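Local coordinates for protein LysR family transcriptional regulator (Vibrio vulnificus, PDB 5B7H) that probably acts as a DNA-binding transcription regulator of the LysR family (OxyR2), represented here by its regulatory domain, which has the periplasmic-binding-protein-like fold, at residues 13-18 against 204-210; 71-75 against 124-128; 104-108 against 183-187. The protein carries 1 engineered substitution. The contacts are given in a common frame with arbitrary orientation. Residue numbers count along the deposited sequence, not the author numbering.

Contact 1. Residues 13-18 against 204-210; sequences SMQGQL and RSKTFNQ
Four side-chain hydrogen bonds and a fifth, weak one tie the loop leading into strand 16-22 of this periplasmic-binding-protein-like domain to the first turns of helix 205-217. The strongest run from Arg-204 NH1 to Gln-17 O (2.8 Å, nearly linear at 168°), from Thr-207 OG1 to Ser-13 O (2.8 Å) and from Ser-13 OG to Gln-210 OE1 (2.7 Å); Lys-206 NZ donates to Ser-13 OG at 3.2 Å, and Arg-204 NH2 adds the weak bond to Gln-17 O at 3.4 Å. Arg-204 occupies the N-cap of the helix, and its side chain (chi1 m, chi2 t, chi3 p) reaches across to the strand. Segment 13-18 starts as loop and becomes extended from Gly-16, whose phi/psi of 96/-153 suit glycine. Ser-13 CA and Thr-207 CA, the nearest such pair, are 5.6 Å apart. Met-14, m at all three chi angles, brings its thioether against the helix, with SD 3.7 Å from Thr-207 CG2 and CG 3.2 Å from Gln-210 NE2, while Phe-42 and Leu-45 touch the same side chain. Leu-18 CD1 lies over one face of the Arg-204 guanidinium, 3.6 Å from NH1, and meets the Phe-208 ring edge at CE1, 3.8 Å away.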
# COMPACT_ATOMS: atom_id res chain seq x y z
N SER A 13 1.47 9.45 30.63
CA SER A 13 2.12 8.38 29.88
C SER A 13 1.72 8.34 28.38
O SER A 13 2.48 7.80 27.56
CB SER A 13 1.89 7.01 30.52
OG SER A 13 0.50 6.69 30.58
N MET A 14 0.54 8.88 28.02
CA MET A 14 0.19 9.03 26.61
C MET A 14 0.63 10.35 26.03
O MET A 14 -0.05 10.89 25.14
CB MET A 14 -1.30 8.81 26.34
CG MET A 14 -1.83 7.71 27.12
SD MET A 14 -0.95 6.26 26.55
CE MET A 14 -1.47 5.88 24.87
N GLN A 15 1.71 10.91 26.54
CA GLN A 15 2.28 12.12 25.99
C GLN A 15 3.60 11.80 25.32
O GLN A 15 4.26 10.80 25.63
CB GLN A 15 2.47 13.18 27.08
CG GLN A 15 1.18 13.54 27.78
CD GLN A 15 1.18 14.96 28.31
OE1 GLN A 15 1.87 15.84 27.77
NE2 GLN A 15 0.43 15.19 29.38
N GLY A 16 3.97 12.64 24.38
CA GLY A 16 5.29 12.53 23.81
C GLY A 16 5.27 11.72 22.53
O GLY A 16 4.24 11.61 21.86
N GLN A 17 6.37 11.08 22.21
CA GLN A 17 6.53 10.45 20.91
C GLN A 17 6.61 8.94 21.08
O GLN A 17 7.20 8.43 22.03
CB GLN A 17 7.79 10.98 20.30
CG GLN A 17 8.13 10.47 18.96
CD GLN A 17 9.40 11.11 18.49
OE1 GLN A 17 9.38 12.24 17.97
NE2 GLN A 17 10.53 10.42 18.68
N LEU A 18 5.99 8.21 20.14
CA LEU A 18 6.06 6.76 20.09
C LEU A 18 6.40 6.37 18.66
O LEU A 18 5.78 6.91 17.73
CB LEU A 18 4.69 6.21 20.49
CG LEU A 18 4.54 4.81 20.98
CD1 LEU A 18 5.39 4.68 22.24
CD2 LEU A 18 3.06 4.59 21.29
N ARG A 204 7.79 1.69 28.96
CA ARG A 204 6.58 2.32 28.46
C ARG A 204 5.38 1.38 28.44
O ARG A 204 4.43 1.61 27.69
CB ARG A 204 6.86 2.94 27.10
CG ARG A 204 8.15 3.73 27.17
CD ARG A 204 8.28 4.65 25.99
NE ARG A 204 7.18 5.60 25.95
CZ ARG A 204 7.01 6.49 24.97
NH1 ARG A 204 7.89 6.53 23.97
NH2 ARG A 204 5.98 7.33 24.99
N SER A 205 5.36 0.36 29.29
CA SER A 205 4.29 -0.63 29.19
C SER A 205 2.94 -0.06 29.58
O SER A 205 1.91 -0.52 29.07
CB SER A 205 4.60 -1.83 30.07
OG SER A 205 4.84 -1.36 31.37
N LYS A 206 2.90 0.95 30.46
CA LYS A 206 1.63 1.63 30.73
C LYS A 206 1.07 2.27 29.45
O LYS A 206 -0.14 2.21 29.20
CB LYS A 206 1.83 2.65 31.86
CG LYS A 206 0.61 3.46 32.23
CD LYS A 206 0.64 3.88 33.72
CE LYS A 206 0.15 5.34 33.90
NZ LYS A 206 -1.11 5.70 33.17
N THR A 207 1.94 2.92 28.66
CA THR A 207 1.53 3.46 27.38
C THR A 207 1.03 2.36 26.45
O THR A 207 -0.00 2.51 25.79
CB THR A 207 2.72 4.19 26.73
OG1 THR A 207 3.22 5.15 27.66
CG2 THR A 207 2.32 4.88 25.48
N PHE A 208 1.75 1.23 26.38
CA PHE A 208 1.38 0.17 25.44
C PHE A 208 0.05 -0.44 25.80
O PHE A 208 -0.75 -0.73 24.90
CB PHE A 208 2.45 -0.91 25.37
CG PHE A 208 3.82 -0.40 24.96
CD1 PHE A 208 3.97 0.69 24.08
CD2 PHE A 208 4.96 -0.98 25.50
CE1 PHE A 208 5.27 1.15 23.76
CE2 PHE A 208 6.25 -0.54 25.17
CZ PHE A 208 6.39 0.54 24.29
N ASN A 209 -0.22 -0.60 27.10
CA ASN A 209 -1.50 -1.18 27.49
C ASN A 209 -2.65 -0.21 27.20
O ASN A 209 -3.72 -0.65 26.75
CB ASN A 209 -1.45 -1.66 28.95
CG ASN A 209 -0.70 -3.00 29.11
OD1 ASN A 209 -0.90 -3.95 28.36
ND2 ASN A 209 0.17 -3.05 30.11
N GLN A 210 -2.47 1.10 27.39
CA GLN A 210 -3.52 2.06 26.98
C GLN A 210 -3.74 2.03 25.47
O GLN A 210 -4.87 2.12 25.00
CB GLN A 210 -3.20 3.50 27.38
CG GLN A 210 -3.27 3.75 28.88
CD GLN A 210 -2.75 5.12 29.27
OE1 GLN A 210 -1.56 5.28 29.59
NE2 GLN A 210 -3.64 6.12 29.26

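Contact 2. Residues 71-75 against 124-128; sequences LALPV and SLTEH. Engineered in segment 124-128: Ser-124 (natural residue Cys). With SO4 (sulfate ion), chain C.
His-128, buried with chi1 m and chi2 154°, reaches from helix 124-132 to the end of strand 68-73, on which that helix packs in this periplasmic-binding-protein-like domain. The axes of strand 71-73 and helix 124-128 run nearly parallel (18°), 9.3 Å apart at closest approach, with Ala-72 CA 7.0 Å from Ser-124 CA. His-128 NE2 donates to Pro-74 O (2.9 Å, 175°), beyond a cis Leu-73–Pro-74 peptide; Leu-73 O lies over one ring face, and Ala-72 CB sits 3.5 Å from His-128 CE1. Water 2 bridges Glu-127 OE1 (2.8 Å; chi1 p) and Pro-74 O (2.4 Å). Engineered Ser-124, chi1 p, replaces a Cys consistent with the peroxide-sensing cysteine of OxyR proteins; water 1 donates to Ala-72 O (2.8 Å) and weakly to Ser-124 OG (3.3 Å). A sulfate ion, probably from the crystallisation liquor, accepts at O1 from Ser-124 N (2.8 Å) and OG (2.9 Å). The chemistry implies a protonated NE2, while the Ser-124 and Leu-125 amides point at the anion.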
# COMPACT_ATOMS: atom_id res chain seq x y z
N LEU A 71 1.03 -6.26 14.85
CA LEU A 71 1.28 -7.40 13.98
C LEU A 71 0.02 -8.23 13.87
O LEU A 71 -0.89 -8.15 14.70
CB LEU A 71 2.39 -8.31 14.59
CG LEU A 71 3.81 -7.73 14.77
CD1 LEU A 71 4.77 -8.80 15.21
CD2 LEU A 71 4.29 -7.13 13.46
N ALA A 72 -0.01 -9.06 12.82
CA ALA A 72 -0.90 -10.22 12.80
C ALA A 72 -0.22 -11.40 13.50
O ALA A 72 0.96 -11.68 13.27
CB ALA A 72 -1.27 -10.57 11.35
N LEU A 73 -0.96 -12.05 14.40
CA LEU A 73 -0.44 -13.16 15.18
C LEU A 73 -1.21 -14.44 14.84
O LEU A 73 -2.36 -14.38 14.41
CB LEU A 73 -0.56 -12.84 16.68
CG LEU A 73 0.26 -11.63 17.16
CD1 LEU A 73 0.01 -11.52 18.70
CD2 LEU A 73 1.77 -11.71 16.88
N PRO A 74 -0.60 -15.62 15.02
CA PRO A 74 0.72 -15.84 15.57
C PRO A 74 1.82 -15.76 14.55
O PRO A 74 1.69 -16.18 13.36
CB PRO A 74 0.62 -17.29 16.09
CG PRO A 74 -0.32 -17.96 15.11
CD PRO A 74 -1.32 -16.88 14.71
N VAL A 75 2.93 -15.21 15.01
CA VAL A 75 4.22 -15.25 14.30
C VAL A 75 5.27 -15.47 15.39
O VAL A 75 4.99 -15.34 16.57
CB VAL A 75 4.52 -14.00 13.46
CG1 VAL A 75 3.52 -13.87 12.30
CG2 VAL A 75 4.43 -12.72 14.30
N SER A 124 2.79 -12.22 6.14
CA SER A 124 2.05 -13.05 7.07
C SER A 124 0.63 -13.38 6.60
O SER A 124 0.07 -14.40 7.05
CB SER A 124 2.04 -12.40 8.47
OG SER A 124 1.28 -11.20 8.39
N LEU A 125 0.04 -12.55 5.73
CA LEU A 125 -1.32 -12.80 5.26
C LEU A 125 -1.46 -14.19 4.67
O LEU A 125 -2.46 -14.90 4.93
CB LEU A 125 -1.76 -11.73 4.26
CG LEU A 125 -3.25 -11.85 3.87
CD1 LEU A 125 -4.10 -11.37 5.08
CD2 LEU A 125 -3.53 -10.98 2.68
N THR A 126 -0.43 -14.63 3.92
CA THR A 126 -0.53 -15.95 3.28
C THR A 126 -0.54 -17.09 4.29
O THR A 126 -1.42 -17.96 4.23
CB THR A 126 0.61 -16.06 2.28
OG1 THR A 126 0.34 -15.15 1.22
CG2 THR A 126 0.66 -17.47 1.68
N GLU A 127 0.39 -17.10 5.26
CA GLU A 127 0.39 -18.23 6.20
C GLU A 127 -0.87 -18.22 7.05
O GLU A 127 -1.45 -19.27 7.33
CB GLU A 127 1.61 -18.23 7.11
CG GLU A 127 2.01 -16.86 7.60
CD GLU A 127 3.35 -16.84 8.33
OE1 GLU A 127 3.61 -17.76 9.13
OE2 GLU A 127 4.16 -15.92 8.06
N HIS A 128 -1.37 -17.03 7.38
CA HIS A 128 -2.56 -16.99 8.22
C HIS A 128 -3.80 -17.37 7.45
O HIS A 128 -4.65 -18.11 7.97
CB HIS A 128 -2.73 -15.58 8.80
CG HIS A 128 -1.71 -15.26 9.83
ND1 HIS A 128 -1.31 -13.97 10.11
CD2 HIS A 128 -1.01 -16.06 10.67
CE1 HIS A 128 -0.37 -13.99 11.04
NE2 HIS A 128 -0.20 -15.25 11.42
S SO4 C . 1.85 -8.84 5.39
O1 SO4 C . 2.72 -9.49 6.47
O2 SO4 C . 1.03 -9.94 4.81
O3 SO4 C . 1.09 -7.78 6.02
O4 SO4 C . 2.73 -8.28 4.38
O HOH W 1 2.44 -10.20 11.34
O HOH W 2 2.25 -17.75 11.58

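Contact 3. Residues 104-108 against 183-187; sequences VPIKY and IEPPG
This is an apolar surface contact between two irregular segments of the periplasmic-binding-protein-like regulatory domain: it fastens residues 104-108, in the long loop after strand 81-95, onto residues 183-187, where strand 180-198 is interrupted. The first is extended up to Lys-107; the directions CA 104 to 108 and CA 183 to 186 are 44° apart. Val-104 CA pairs with Ile-183 CA at 7.6 Å and Ile-106 CA with Pro-186 CA at 5.8 Å. A cis peptide precedes Pro-105, whereas Val-104 and Ile-106 on either side of it in sequence face the partner. Val-104, chi1 t, sets CG2 3.7 Å from Ile-183 CD1. Ile-106 and Ile-183, each m at both chi angles, meet through CG1 and CG2, respectively, at 3.8 Å. Pro-186, C-gamma exo, wedges between Ile-106 and Tyr-108: its CG is 3.3 Å from Ile-106 O and 4.2 Å from Ile-106 CG2. Pro-186 CG also makes a CH-pi contact with one face of the Tyr-108 ring, 3.7 Å from the centroid and 20° off the normal. Tyr-108 OH hydrogen-bonds to Cys-133 O. Around the contact, Ile-183 pairs by backbone hydrogen bonding with Met-92 of strand 81-95, and Cys-133 and Leu-135 follow helix 124-132 beside Pro-185 and Tyr-108.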
# COMPACT_ATOMS: atom_id res chain seq x y z
N VAL A 104 -20.61 -20.81 -5.44
CA VAL A 104 -20.70 -20.38 -4.05
C VAL A 104 -21.80 -21.21 -3.38
O VAL A 104 -22.89 -21.32 -3.93
CB VAL A 104 -21.03 -18.88 -3.92
CG1 VAL A 104 -21.21 -18.49 -2.45
CG2 VAL A 104 -19.93 -18.03 -4.62
N PRO A 105 -21.56 -21.83 -2.20
CA PRO A 105 -20.34 -21.75 -1.38
C PRO A 105 -19.11 -22.30 -2.09
O PRO A 105 -19.22 -23.26 -2.87
CB PRO A 105 -20.64 -22.65 -0.18
CG PRO A 105 -22.10 -22.88 -0.21
CD PRO A 105 -22.51 -22.80 -1.65
N ILE A 106 -17.97 -21.67 -1.82
CA ILE A 106 -16.70 -22.12 -2.36
C ILE A 106 -16.35 -23.47 -1.76
O ILE A 106 -16.40 -23.66 -0.54
CB ILE A 106 -15.59 -21.11 -2.05
CG1 ILE A 106 -15.94 -19.77 -2.65
CG2 ILE A 106 -14.26 -21.60 -2.64
CD1 ILE A 106 -15.95 -19.85 -4.11
N LYS A 107 -15.96 -24.40 -2.61
CA LYS A 107 -15.33 -25.64 -2.20
C LYS A 107 -14.01 -25.69 -2.97
O LYS A 107 -14.02 -25.60 -4.21
CB LYS A 107 -16.21 -26.83 -2.58
CG LYS A 107 -15.68 -28.17 -2.18
CD LYS A 107 -16.59 -29.27 -2.75
CE LYS A 107 -16.35 -30.61 -2.07
NZ LYS A 107 -15.00 -31.14 -2.35
N TYR A 108 -12.89 -25.79 -2.26
CA TYR A 108 -11.60 -25.66 -2.94
C TYR A 108 -11.43 -26.72 -4.03
O TYR A 108 -10.86 -26.43 -5.08
CB TYR A 108 -10.45 -25.80 -1.95
CG TYR A 108 -10.40 -24.73 -0.90
CD1 TYR A 108 -10.56 -23.39 -1.22
CD2 TYR A 108 -10.15 -25.07 0.42
CE1 TYR A 108 -10.48 -22.40 -0.24
CE2 TYR A 108 -10.06 -24.09 1.41
CZ TYR A 108 -10.23 -22.77 1.07
OH TYR A 108 -10.18 -21.79 2.06
N ILE A 183 -17.20 -13.20 -0.62
CA ILE A 183 -17.69 -14.53 -0.30
C ILE A 183 -17.08 -14.98 1.03
O ILE A 183 -16.04 -14.48 1.46
CB ILE A 183 -17.32 -15.53 -1.44
CG1 ILE A 183 -17.80 -15.00 -2.79
CG2 ILE A 183 -17.95 -16.88 -1.21
CD1 ILE A 183 -19.30 -14.81 -2.84
N GLU A 184 -17.77 -15.95 1.70
CA GLU A 184 -17.17 -16.54 2.88
C GLU A 184 -16.23 -17.67 2.47
O GLU A 184 -16.54 -18.42 1.55
CB GLU A 184 -18.28 -17.17 3.75
CG GLU A 184 -19.13 -16.14 4.41
CD GLU A 184 -18.50 -15.48 5.65
OE1 GLU A 184 -19.19 -14.63 6.26
OE2 GLU A 184 -17.35 -15.82 6.05
N PRO A 185 -15.08 -17.80 3.15
CA PRO A 185 -14.21 -18.95 2.90
C PRO A 185 -14.84 -20.22 3.44
O PRO A 185 -15.66 -20.18 4.38
CB PRO A 185 -12.95 -18.62 3.72
CG PRO A 185 -13.06 -17.15 4.06
CD PRO A 185 -14.53 -16.89 4.16
N PRO A 186 -14.47 -21.38 2.89
CA PRO A 186 -15.14 -22.64 3.25
C PRO A 186 -14.94 -22.94 4.71
O PRO A 186 -13.96 -22.52 5.33
CB PRO A 186 -14.41 -23.68 2.40
CG PRO A 186 -13.75 -22.93 1.31
CD PRO A 186 -13.44 -21.57 1.86
N GLY A 187 -15.89 -23.70 5.26
CA GLY A 187 -15.76 -24.19 6.62
C GLY A 187 -16.07 -23.12 7.65
O GLY A 187 -16.89 -22.22 7.43

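Overall arrangement
All three contacts reach the same mixed sheet. Contact 1 encloses the other two along the chain, joining the start of strand 16-22 to helix 205-217, while contacts 2 and 3 interleave in sequence. Contact 2 lies close to the middle of the chain, about 8 Å from its centre, where strand 68-73 faces helix 124-132 beside the sulfate, probably from the crystallisation liquor, bound by Ser-124 and Leu-125; its centre is 25 Å from that of contact 1 and 21 Å from that of contact 3. Contacts 1 and 3 lie on opposite sides of the chain's centre, 42 Å apart between their centres. Strand 180-198 neighbours strand 68-73, carries one side of contact 3 and precedes the helix of contact 1.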